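Local atomic coordinates of DUF3829 domain-containing protein (Bacteroides thetaiotaomicron, PDB entry 3RH3), a protein that is of unknown function but is probably a lipoprotein with an all-helical DUF3829-like fold. Residues 161-166 against 207-212. Sequence-based numbering, arbitrary orientation. Where two conformers were deposited one is given.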
# COMPACT_ATOMS: atom_id res chain seq x y z
N LYS A 161 22.66 2.42 8.51
CA LYS A 161 21.43 1.85 9.07
C LYS A 161 20.32 2.91 9.15
O LYS A 161 19.24 2.67 8.58
CB LYS A 161 21.72 1.27 10.47
CG LYS A 161 20.55 0.56 11.16
CD LYS A 161 20.87 0.31 12.62
CE LYS A 161 19.71 -0.27 13.37
NZ LYS A 161 19.32 0.59 14.53
N ASP A 162 20.58 4.08 9.79
CA ASP A 162 19.60 5.15 10.00
C ASP A 162 19.00 5.63 8.67
O ASP A 162 17.78 5.78 8.59
CB ASP A 162 20.21 6.33 10.75
CG ASP A 162 20.68 6.06 12.18
OD1 ASP A 162 20.39 4.96 12.71
OD2 ASP A 162 21.32 6.97 12.77
N GLN A 163 19.87 5.85 7.65
CA GLN A 163 19.49 6.30 6.32
C GLN A 163 18.57 5.25 5.65
O GLN A 163 17.50 5.61 5.18
CB GLN A 163 20.76 6.57 5.47
CG GLN A 163 21.55 7.84 5.88
CD GLN A 163 22.56 7.67 7.02
OE1 GLN A 163 22.50 6.74 7.84
NE2 GLN A 163 23.45 8.65 7.14
N ILE A 164 18.98 3.95 5.64
CA ILE A 164 18.22 2.83 5.05
C ILE A 164 16.86 2.67 5.74
O ILE A 164 15.83 2.57 5.06
CB ILE A 164 19.05 1.52 5.07
CG1 ILE A 164 20.29 1.66 4.13
CG2 ILE A 164 18.18 0.29 4.67
CD1 ILE A 164 21.49 0.87 4.52
N MSE A 165 16.86 2.65 7.08
CA MSE A 165 15.65 2.54 7.91
C MSE A 165 14.67 3.67 7.57
O MSE A 165 13.48 3.43 7.39
CB MSE A 165 15.98 2.58 9.42
CG MSE A 165 16.77 1.38 9.93
SE MSE A 165 15.91 -0.32 9.58
CE MSE A 165 14.51 -0.17 10.90
N ALA A 166 15.19 4.93 7.46
CA ALA A 166 14.36 6.09 7.16
C ALA A 166 13.68 5.94 5.79
O ALA A 166 12.46 6.16 5.67
CB ALA A 166 15.18 7.36 7.19
N GLU A 207 16.15 14.28 7.47
CA GLU A 207 17.02 15.41 7.13
C GLU A 207 18.05 15.71 8.24
O GLU A 207 19.07 16.34 7.96
CB GLU A 207 16.20 16.68 6.88
CG GLU A 207 15.46 16.72 5.55
CD GLU A 207 14.37 17.77 5.47
OE1 GLU A 207 14.18 18.53 6.45
OE2 GLU A 207 13.68 17.83 4.42
N LYS A 208 17.78 15.27 9.49
CA LYS A 208 18.66 15.49 10.64
C LYS A 208 19.62 14.32 10.86
O LYS A 208 20.47 14.43 11.75
CB LYS A 208 17.82 15.70 11.91
CG LYS A 208 17.21 17.09 12.04
CD LYS A 208 15.93 17.10 12.90
CE LYS A 208 16.14 16.78 14.37
NZ LYS A 208 14.91 16.23 15.00
N ILE A 209 19.50 13.21 10.07
CA ILE A 209 20.38 12.03 10.19
C ILE A 209 21.82 12.48 9.90
O ILE A 209 22.06 13.10 8.86
CB ILE A 209 19.97 10.81 9.32
CG1 ILE A 209 18.60 10.25 9.75
CG2 ILE A 209 21.02 9.71 9.40
CD1 ILE A 209 18.03 9.21 8.82
N PRO A 210 22.78 12.24 10.84
CA PRO A 210 24.15 12.69 10.59
C PRO A 210 24.81 11.90 9.45
O PRO A 210 24.62 10.68 9.35
CB PRO A 210 24.86 12.45 11.93
CG PRO A 210 24.07 11.37 12.59
CD PRO A 210 22.65 11.54 12.14
N ALA A 211 25.54 12.61 8.59
CA ALA A 211 26.28 12.04 7.47
C ALA A 211 27.40 11.12 7.98
O ALA A 211 27.94 11.34 9.07
CB ALA A 211 26.86 13.15 6.61
N VAL A 212 27.71 10.07 7.22
CA VAL A 212 28.77 9.11 7.56
C VAL A 212 29.90 9.30 6.55
O VAL A 212 29.64 9.33 5.34
CB VAL A 212 28.26 7.65 7.61
CG1 VAL A 212 29.31 6.72 8.22
CG2 VAL A 212 26.95 7.54 8.39
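In the all-helical DUF3829-like C-terminal domain, Ile209, in the loop between helices 189-207 and 216-240, packs against Asp162, Gln163 and Ala166 in the first turn and a half of helix 161-181. Its two methyl groups divide the work. Ile209 CD1 lies 3.4 Å from Asp162 O, an acceptor already taken by Ala166 N within the helix, and also meets Ala166 CB at 3.8 Å. Ile209 CG2, anti to the backbone N, sits 3.7 Å from Asp162 CB and 3.5 Å from Gln163 CD, so the amide end of the glutamine, in the conformer described, one of two deposited, rests on this methyl. A bend at chi2 (84°) swings CD of Gln163 off an extended path, and in this conformer its NE2 gives a weak, tentative hydrogen bond to Pro210 O, 3.2 Å long with an angle of 124° at the hydrogen. Val212 CG2 lies 3.9 Å from Gln163 NE2. An alanine in place of Ile209 would probably leave a gap beside Ala166 CB and the Gln163 amide less firmly held. Phe222 of helix 216-240 touches both Gln163 and Ile209, and Val212 reaches Leu160 just before helix 161-181, while Met165 (selenomethionine) of that helix packs on helix 115-154.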